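Local coordinates for protein dihydroxyacetone kinase (Citrobacter freundii, PDB 1UN8) that phosphorylates dihydroxyacetone with ATP, giving dihydroxyacetone phosphate, and carries a tightly bound phospholipid in its helical-barrel C-terminal domain, at residues A[105-110]-A[157-162]; A[348-353]-A[407-412]; A[418-423]-A[438-443]. All coordinates share one frame; numbering follows the deposited sequence.

Contact 1: residues A[105-110]-A[157-162]; sequences LLIVKN and LVHKIA
The His159 ring meets Ile107 with its edge: the ND1-CE1 side is turned to the isoleucine, and CG2 of Ile107 lies near the ring plane 3.4 Å from CE1 of His159. CB of Ile107 also lies in the plane, 3.6 Å from the same CE1, so the branch point and one methyl share the edge while the two side chains run past each other in opposite directions. The ring's NE2 is hydrogen-bonded to ND1 of His65, the two rings meeting with planes at about 55°. His65 also bonds NZ of the substrate-binding Lys109, so His159 backs the residue that holds that amine. The backdrop is the α/β sheet of the DhaK domain, on which helix 155-167 packs: its 157-162 turns run at 168° to strand 105-109, with the axes 10.0 Å apart. The other branch of Ile107 reaches the helix itself. With CG1 anti to the carbonyl carbon (chi1 -58°), the chain goes on to CD1, which rests 3.6 Å from CG1 of Val158 and 4.0 Å from CB of Ala162. Leu105, two residues earlier on the same face of the strand, brings CD2 to 4.1 Å from that Ala162 CB. Val53 of the adjoining strand 52-59 touches both Ile107 and Ala162, and Leu135 of strand 132-137 touches Val158.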
loop_
_atom_site.group_PDB
_atom_site.type_symbol
_atom_site.label_atom_id
_atom_site.label_comp_id
_atom_site.label_asym_id
_atom_site.label_seq_id
_atom_site.Cartn_x
_atom_site.Cartn_y
_atom_site.Cartn_z
ATOM N N LEU A 105 7.703 26.750 13.523
ATOM C CA LEU A 105 8.697 25.718 13.760
ATOM C C LEU A 105 8.862 24.901 12.480
ATOM O O LEU A 105 7.892 24.327 11.969
ATOM C CB LEU A 105 8.240 24.801 14.892
ATOM C CG LEU A 105 8.981 23.469 14.961
ATOM C CD1 LEU A 105 10.454 23.749 15.230
ATOM C CD2 LEU A 105 8.384 22.572 16.044
ATOM N N LEU A 106 10.074 24.881 11.938
ATOM C CA LEU A 106 10.339 24.086 10.743
ATOM C C LEU A 106 10.784 22.700 11.248
ATOM O O LEU A 106 11.697 22.597 12.072
ATOM C CB LEU A 106 11.458 24.714 9.906
ATOM C CG LEU A 106 11.273 26.145 9.381
ATOM C CD1 LEU A 106 12.516 26.561 8.597
ATOM C CD2 LEU A 106 10.026 26.251 8.516
ATOM N N ILE A 107 10.114 21.641 10.798
ATOM C CA ILE A 107 10.492 20.291 11.186
ATOM C C ILE A 107 11.161 19.683 9.943
ATOM O O ILE A 107 10.500 19.427 8.919
ATOM C CB ILE A 107 9.268 19.452 11.576
ATOM C CG1 ILE A 107 8.510 20.144 12.723
ATOM C CG2 ILE A 107 9.723 18.023 11.974
ATOM C CD1 ILE A 107 8.370 19.326 13.976
ATOM N N VAL A 108 12.469 19.454 10.027
ATOM C CA VAL A 108 13.217 18.924 8.891
ATOM C C VAL A 108 13.878 17.559 9.091
ATOM O O VAL A 108 14.582 17.341 10.074
ATOM C CB VAL A 108 14.305 19.923 8.467
ATOM C CG1 VAL A 108 15.097 19.382 7.293
ATOM C CG2 VAL A 108 13.657 21.242 8.102
ATOM N N LYS A 109 13.656 16.649 8.140
ATOM C CA LYS A 109 14.263 15.316 8.195
ATOM C C LYS A 109 15.756 15.511 7.926
ATOM O O LYS A 109 16.139 16.371 7.137
ATOM C CB LYS A 109 13.621 14.386 7.154
ATOM C CG LYS A 109 12.147 14.087 7.436
ATOM C CD LYS A 109 11.577 12.968 6.548
ATOM C CE LYS A 109 11.705 13.270 5.057
ATOM N NZ LYS A 109 11.123 14.578 4.667
ATOM N N ASN A 110 16.598 14.730 8.590
ATOM C CA ASN A 110 18.044 14.885 8.446
ATOM C C ASN A 110 18.641 14.558 7.078
ATOM O O ASN A 110 19.052 13.434 6.823
ATOM C CB ASN A 110 18.764 14.062 9.516
ATOM C CG ASN A 110 20.107 14.657 9.905
ATOM O OD1 ASN A 110 20.607 15.568 9.244
ATOM N ND2 ASN A 110 20.699 14.139 10.984
ATOM N N LEU A 157 5.800 11.310 14.031
ATOM C CA LEU A 157 5.427 11.252 15.433
ATOM C C LEU A 157 5.832 12.588 16.036
ATOM O O LEU A 157 5.230 13.055 17.005
ATOM C CB LEU A 157 6.138 10.112 16.150
ATOM C CG LEU A 157 5.748 8.709 15.686
ATOM C CD1 LEU A 157 6.464 7.696 16.574
ATOM C CD2 LEU A 157 4.238 8.522 15.745
ATOM N N VAL A 158 6.851 13.210 15.446
ATOM C CA VAL A 158 7.314 14.502 15.918
ATOM C C VAL A 158 6.280 15.552 15.513
ATOM O O VAL A 158 5.974 16.463 16.284
ATOM C CB VAL A 158 8.700 14.853 15.332
ATOM C CG1 VAL A 158 9.092 16.268 15.716
ATOM C CG2 VAL A 158 9.741 13.879 15.865
ATOM N N HIS A 159 5.729 15.421 14.309
ATOM C CA HIS A 159 4.713 16.368 13.855
ATOM C C HIS A 159 3.547 16.334 14.844
ATOM O O HIS A 159 3.020 17.364 15.240
ATOM C CB HIS A 159 4.172 15.993 12.465
ATOM C CG HIS A 159 5.128 16.236 11.338
ATOM N ND1 HIS A 159 6.289 16.963 11.487
ATOM C CD2 HIS A 159 5.053 15.910 10.025
ATOM C CE1 HIS A 159 6.888 17.078 10.313
ATOM N NE2 HIS A 159 6.156 16.451 9.410
ATOM N N LYS A 160 3.162 15.126 15.238
ATOM C CA LYS A 160 2.045 14.912 16.148
ATOM C C LYS A 160 2.184 15.682 17.455
ATOM O O LYS A 160 1.252 16.351 17.900
ATOM C CB LYS A 160 1.906 13.418 16.455
ATOM C CG LYS A 160 0.553 13.020 17.032
ATOM C CD LYS A 160 -0.579 13.432 16.087
ATOM C CE LYS A 160 -1.934 12.981 16.612
ATOM N NZ LYS A 160 -2.290 13.622 17.911
ATOM N N ILE A 161 3.347 15.563 18.081
ATOM C CA ILE A 161 3.607 16.248 19.338
ATOM C C ILE A 161 3.681 17.760 19.135
ATOM O O ILE A 161 3.079 18.526 19.893
ATOM C CB ILE A 161 4.912 15.715 19.971
ATOM C CG1 ILE A 161 4.600 14.438 20.757
ATOM C CG2 ILE A 161 5.564 16.784 20.824
ATOM C CD1 ILE A 161 4.191 14.703 22.190
ATOM N N ALA A 162 4.416 18.188 18.116
ATOM C CA ALA A 162 4.529 19.604 17.838
ATOM C C ALA A 162 3.135 20.191 17.608
ATOM O O ALA A 162 2.797 21.258 18.129
ATOM C CB ALA A 162 5.395 19.820 16.608
#

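Contact 2: residues A[348-353]-A[407-412]; sequences VEFQPS and QLPLNN
Ser353 is held at two points by the loop 407-412. Its OG, in the crowded position between backbone N and carbonyl carbon (chi1 63°), accepts a hydrogen bond from Asn411 N at 2.8 Å, and CB of Asn411 is packed 3.0 Å from the same OG. Its backbone N donates almost straight, at 171°, to Leu408 O, 3.2 Å away. That carbonyl is gripped twice: Leu410 N reaches it from the opposite face at 2.7 Å, closing an inverse gamma turn centred on Pro409. A type I beta turn from Pro409 to Asn412 follows, and Asn412 is the N-cap of helix 413-427, its OD1 hydrogen-bonded to OG1 of Thr415. The contact thus ties the chain just ahead of helix 356-371 to the connection between helices 388-404 and 413-427 in the C-terminal helical barrel. Phe350 fits closely too: it turns a ring edge to Gln407 O, which lies near the ring plane 3.0 Å from CE1, and lies obliquely to Pro409, with CD1 3.9 Å from the proline CD. Toward solvent the fit is looser. Pro352 CG stands 3.8 Å from that same Gln407 O, while exposed Gln351 starts its side chain away from the loop.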
loop_
_atom_site.group_PDB
_atom_site.type_symbol
_atom_site.label_atom_id
_atom_site.label_comp_id
_atom_site.label_asym_id
_atom_site.label_seq_id
_atom_site.Cartn_x
_atom_site.Cartn_y
_atom_site.Cartn_z
ATOM N N VAL A 348 -24.188 -37.541 7.826
ATOM C CA VAL A 348 -25.546 -38.023 7.609
ATOM C C VAL A 348 -25.766 -39.372 8.288
ATOM O O VAL A 348 -24.935 -40.282 8.196
ATOM C CB VAL A 348 -25.865 -38.147 6.087
ATOM C CG1 VAL A 348 -24.749 -38.891 5.375
ATOM C CG2 VAL A 348 -27.185 -38.875 5.883
ATOM N N GLU A 349 -26.894 -39.482 8.980
ATOM C CA GLU A 349 -27.255 -40.700 9.686
ATOM C C GLU A 349 -28.122 -41.598 8.820
ATOM O O GLU A 349 -28.895 -41.119 7.989
ATOM C CB GLU A 349 -28.004 -40.363 10.968
ATOM C CG GLU A 349 -27.117 -39.957 12.119
ATOM C CD GLU A 349 -27.842 -39.047 13.091
ATOM O OE1 GLU A 349 -29.026 -39.321 13.399
ATOM O OE2 GLU A 349 -27.224 -38.060 13.550
ATOM N N PHE A 350 -28.004 -42.905 9.035
ATOM C CA PHE A 350 -28.760 -43.867 8.253
ATOM C C PHE A 350 -28.656 -45.255 8.854
ATOM O O PHE A 350 -27.807 -45.521 9.706
ATOM C CB PHE A 350 -28.212 -43.907 6.827
ATOM C CG PHE A 350 -26.818 -44.461 6.737
ATOM C CD1 PHE A 350 -26.603 -45.801 6.430
ATOM C CD2 PHE A 350 -25.716 -43.645 6.981
ATOM C CE1 PHE A 350 -25.311 -46.325 6.366
ATOM C CE2 PHE A 350 -24.417 -44.156 6.921
ATOM C CZ PHE A 350 -24.213 -45.499 6.612
ATOM N N GLN A 351 -29.515 -46.149 8.382
ATOM C CA GLN A 351 -29.513 -47.520 8.851
ATOM C C GLN A 351 -29.617 -48.430 7.636
ATOM O O GLN A 351 -30.543 -48.305 6.834
ATOM C CB GLN A 351 -30.694 -47.754 9.789
ATOM C CG GLN A 351 -30.419 -48.799 10.859
ATOM C CD GLN A 351 -29.240 -48.417 11.747
ATOM O OE1 GLN A 351 -29.245 -47.361 12.383
ATOM N NE2 GLN A 351 -28.222 -49.275 11.787
ATOM N N PRO A 352 -28.656 -49.352 7.476
ATOM C CA PRO A 352 -28.691 -50.262 6.329
ATOM C C PRO A 352 -30.061 -50.921 6.173
ATOM O O PRO A 352 -30.666 -51.357 7.151
ATOM C CB PRO A 352 -27.584 -51.267 6.650
ATOM C CG PRO A 352 -26.579 -50.419 7.359
ATOM C CD PRO A 352 -27.455 -49.592 8.297
ATOM N N SER A 353 -30.547 -50.965 4.938
ATOM C CA SER A 353 -31.837 -51.566 4.615
ATOM C C SER A 353 -31.777 -52.157 3.211
ATOM O O SER A 353 -31.030 -51.679 2.357
ATOM C CB SER A 353 -32.960 -50.538 4.764
ATOM O OG SER A 353 -32.796 -49.467 3.851
ATOM N N GLN A 407 -24.137 -52.065 3.488
ATOM C CA GLN A 407 -24.091 -50.839 4.282
ATOM C C GLN A 407 -24.969 -49.686 3.797
ATOM O O GLN A 407 -25.020 -48.637 4.440
ATOM C CB GLN A 407 -22.640 -50.352 4.379
ATOM C CG GLN A 407 -21.748 -51.233 5.231
ATOM C CD GLN A 407 -22.211 -51.272 6.675
ATOM O OE1 GLN A 407 -22.176 -50.256 7.378
ATOM N NE2 GLN A 407 -22.663 -52.443 7.123
ATOM N N LEU A 408 -25.665 -49.875 2.682
ATOM C CA LEU A 408 -26.503 -48.811 2.130
ATOM C C LEU A 408 -27.953 -48.815 2.592
ATOM O O LEU A 408 -28.569 -49.868 2.736
ATOM C CB LEU A 408 -26.481 -48.870 0.599
ATOM C CG LEU A 408 -25.142 -48.710 -0.113
ATOM C CD1 LEU A 408 -25.367 -48.784 -1.615
ATOM C CD2 LEU A 408 -24.509 -47.386 0.280
ATOM N N PRO A 409 -28.520 -47.625 2.830
ATOM C CA PRO A 409 -29.911 -47.487 3.268
ATOM C C PRO A 409 -30.800 -47.617 2.034
ATOM O O PRO A 409 -31.644 -46.757 1.763
ATOM C CB PRO A 409 -29.942 -46.079 3.846
ATOM C CG PRO A 409 -29.008 -45.344 2.925
ATOM C CD PRO A 409 -27.846 -46.314 2.794
ATOM N N LEU A 410 -30.583 -48.695 1.289
ATOM C CA LEU A 410 -31.304 -48.977 0.052
ATOM C C LEU A 410 -32.816 -48.762 0.067
ATOM O O LEU A 410 -33.415 -48.502 -0.975
ATOM C CB LEU A 410 -31.027 -50.417 -0.385
ATOM C CG LEU A 410 -29.579 -50.804 -0.687
ATOM C CD1 LEU A 410 -29.473 -52.316 -0.884
ATOM C CD2 LEU A 410 -29.105 -50.060 -1.926
ATOM N N ASN A 411 -33.443 -48.872 1.232
ATOM C CA ASN A 411 -34.890 -48.725 1.291
ATOM C C ASN A 411 -35.402 -47.296 1.434
ATOM O O ASN A 411 -36.611 -47.067 1.528
ATOM C CB ASN A 411 -35.456 -49.597 2.407
ATOM C CG ASN A 411 -36.850 -50.092 2.089
ATOM O OD1 ASN A 411 -37.080 -50.693 1.036
ATOM N ND2 ASN A 411 -37.790 -49.840 2.994
ATOM N N ASN A 412 -34.485 -46.337 1.438
ATOM C CA ASN A 412 -34.858 -44.937 1.555
ATOM C C ASN A 412 -33.973 -44.101 0.651
ATOM O O ASN A 412 -32.862 -43.727 1.035
ATOM C CB ASN A 412 -34.709 -44.463 3.001
ATOM C CG ASN A 412 -35.134 -43.015 3.190
ATOM O OD1 ASN A 412 -35.203 -42.524 4.313
ATOM N ND2 ASN A 412 -35.415 -42.324 2.087
#

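Contact 3: residues A[418-423]-A[438-443]; sequences ALIGER and IFFTAA
The ring of Phe440 is sandwiched between Ile420 across the contact and Phe439 of its own helix; Phe440, Ile420 and Gly421 make up most of the meeting of helices 413-427 and 430-448. CG2 of Ile420 sits over one face of the phenyl ring, 3.9 Å from the centroid of Phe440 and 15° off the normal, a CH-pi contact shifted toward the rim on the CD1 side. The Ile420 side chain crosses the ring obliquely; its CG2 is the branch anti to the backbone N, while CG1 stands anti to the carbonyl carbon (chi1 -67°). On the opposite face, CD2 of Phe439 lies over the ring centre, and the ring of Phe417 adds an edge-to-face contact, so the phenyl is hemmed in from several directions. Gly421 supplies the close approach. Its CA lies 3.8 Å from CB of Phe440 and 3.7 Å from OG1 of Thr441, and the two helix segments come within 7.3 Å axis to axis at a crossing angle of -153°. Thr441 OG1 stands too near for a beta carbon at Gly421, whose bare backbone packs directly on the neighbouring helix. Two hydroxyls in this region are satisfied nearby: Thr441 OG1 bonds to Ser437 O, and Ser437 OG bonds to Gly421 O, a polar link beside the apolar seam. This antiparallel pair belongs to the eight-helix barrel; Arg127 and Glu123 of the second subunit pack on Ala418 and Thr441. The attraction between the segments is dispersion and CH-pi contact, and since Ile420 and Phe440 also touch the bound phospholipid, the same apolar residues serve as part of its pocket wall.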
loop_
_atom_site.group_PDB
_atom_site.type_symbol
_atom_site.label_atom_id
_atom_site.label_comp_id
_atom_site.label_asym_id
_atom_site.label_seq_id
_atom_site.Cartn_x
_atom_site.Cartn_y
_atom_site.Cartn_z
ATOM N N ALA A 418 -28.512 -38.727 -0.003
ATOM C CA ALA A 418 -27.789 -37.907 0.958
ATOM C C ALA A 418 -26.478 -38.590 1.357
ATOM O O ALA A 418 -25.465 -37.928 1.565
ATOM C CB ALA A 418 -28.653 -37.665 2.191
ATOM N N LEU A 419 -26.498 -39.914 1.455
ATOM C CA LEU A 419 -25.297 -40.646 1.833
ATOM C C LEU A 419 -24.254 -40.635 0.718
ATOM O O LEU A 419 -23.060 -40.473 0.977
ATOM C CB LEU A 419 -25.642 -42.087 2.198
ATOM C CG LEU A 419 -24.399 -42.910 2.540
ATOM C CD1 LEU A 419 -23.675 -42.271 3.722
ATOM C CD2 LEU A 419 -24.804 -44.341 2.850
ATOM N N ILE A 420 -24.712 -40.825 -0.515
ATOM C CA ILE A 420 -23.818 -40.809 -1.669
ATOM C C ILE A 420 -23.240 -39.401 -1.774
ATOM O O ILE A 420 -22.029 -39.224 -1.943
ATOM C CB ILE A 420 -24.581 -41.154 -2.979
ATOM C CG1 ILE A 420 -25.055 -42.607 -2.933
ATOM C CG2 ILE A 420 -23.689 -40.932 -4.199
ATOM C CD1 ILE A 420 -26.004 -42.970 -4.052
ATOM N N GLY A 421 -24.119 -38.406 -1.661
ATOM C CA GLY A 421 -23.691 -37.025 -1.751
ATOM C C GLY A 421 -22.582 -36.715 -0.768
ATOM O O GLY A 421 -21.666 -35.940 -1.054
ATOM N N GLU A 422 -22.659 -37.340 0.398
ATOM C CA GLU A 422 -21.662 -37.123 1.425
ATOM C C GLU A 422 -20.362 -37.854 1.130
ATOM O O GLU A 422 -19.282 -37.328 1.367
ATOM C CB GLU A 422 -22.201 -37.592 2.772
ATOM C CG GLU A 422 -21.293 -37.275 3.952
ATOM C CD GLU A 422 -21.666 -38.062 5.201
ATOM O OE1 GLU A 422 -21.379 -39.282 5.256
ATOM O OE2 GLU A 422 -22.255 -37.456 6.126
ATOM N N ARG A 423 -20.465 -39.057 0.590
ATOM C CA ARG A 423 -19.284 -39.862 0.319
ATOM C C ARG A 423 -18.475 -39.594 -0.957
ATOM O O ARG A 423 -17.269 -39.822 -0.978
ATOM C CB ARG A 423 -19.679 -41.342 0.362
ATOM C CG ARG A 423 -20.238 -41.816 1.700
ATOM C CD ARG A 423 -19.266 -42.755 2.405
ATOM N NE ARG A 423 -18.134 -42.037 2.985
ATOM C CZ ARG A 423 -16.893 -42.513 3.040
ATOM N NH1 ARG A 423 -16.614 -43.714 2.544
ATOM N NH2 ARG A 423 -15.928 -41.787 3.595
ATOM N N ILE A 438 -22.787 -32.305 -4.988
ATOM C CA ILE A 438 -23.818 -31.287 -5.050
ATOM C C ILE A 438 -25.092 -31.912 -5.624
ATOM O O ILE A 438 -26.182 -31.776 -5.068
ATOM C CB ILE A 438 -23.381 -30.136 -5.955
ATOM C CG1 ILE A 438 -22.292 -29.332 -5.247
ATOM C CG2 ILE A 438 -24.584 -29.279 -6.337
ATOM C CD1 ILE A 438 -21.684 -28.253 -6.095
ATOM N N PHE A 439 -24.934 -32.598 -6.744
ATOM C CA PHE A 439 -26.039 -33.251 -7.425
ATOM C C PHE A 439 -26.865 -34.111 -6.469
ATOM O O PHE A 439 -28.048 -33.854 -6.249
ATOM C CB PHE A 439 -25.485 -34.123 -8.558
ATOM C CG PHE A 439 -26.545 -34.808 -9.384
ATOM C CD1 PHE A 439 -27.269 -34.104 -10.344
ATOM C CD2 PHE A 439 -26.800 -36.167 -9.214
ATOM C CE1 PHE A 439 -28.226 -34.738 -11.125
ATOM C CE2 PHE A 439 -27.754 -36.812 -9.991
ATOM C CZ PHE A 439 -28.471 -36.094 -10.952
ATOM N N PHE A 440 -26.237 -35.136 -5.903
ATOM C CA PHE A 440 -26.940 -36.032 -5.004
ATOM C C PHE A 440 -27.452 -35.394 -3.710
ATOM O O PHE A 440 -28.534 -35.744 -3.234
ATOM C CB PHE A 440 -26.058 -37.240 -4.688
ATOM C CG PHE A 440 -25.952 -38.223 -5.824
ATOM C CD1 PHE A 440 -24.819 -38.255 -6.637
ATOM C CD2 PHE A 440 -26.988 -39.122 -6.080
ATOM C CE1 PHE A 440 -24.713 -39.172 -7.691
ATOM C CE2 PHE A 440 -26.897 -40.046 -7.135
ATOM C CZ PHE A 440 -25.752 -40.069 -7.941
ATOM N N THR A 441 -26.689 -34.462 -3.144
ATOM C CA THR A 441 -27.104 -33.800 -1.912
ATOM C C THR A 441 -28.414 -33.062 -2.145
ATOM O O THR A 441 -29.369 -33.217 -1.383
ATOM C CB THR A 441 -26.037 -32.802 -1.428
ATOM O OG1 THR A 441 -24.817 -33.511 -1.176
ATOM C CG2 THR A 441 -26.479 -32.113 -0.147
ATOM N N ALA A 442 -28.453 -32.260 -3.202
ATOM C CA ALA A 442 -29.647 -31.507 -3.549
ATOM C C ALA A 442 -30.772 -32.455 -3.965
ATOM O O ALA A 442 -31.946 -32.188 -3.696
ATOM C CB ALA A 442 -29.343 -30.535 -4.676
ATOM N N ALA A 443 -30.421 -33.561 -4.616
ATOM C CA ALA A 443 -31.421 -34.524 -5.049
ATOM C C ALA A 443 -32.020 -35.194 -3.833
ATOM O O ALA A 443 -33.240 -35.318 -3.719
ATOM C CB ALA A 443 -30.794 -35.574 -5.952
#

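In the fold
Contact 1 comes first along the chain and lies in the substrate-binding DhaK domain, on the opposite side of the chain's centre from the other two; its centre is about 75 Å from that of contact 2 and about 66 Å from that of contact 3. Contacts 2 and 3 follow in turn in the C-terminal region, with centres about 13 Å apart. They meet on helix 413-427: segment 407-412 leads into it, segment 418-423 lies on it, and Leu419 packs against Val348, Phe350 and Pro409, beside a probable hydrogen bond from Val348 N to Glu422 OE2. This spacing is consistent with substrate-binding and ATP-binding domains set well apart within one chain, while the second subunit touches both C-terminal contacts.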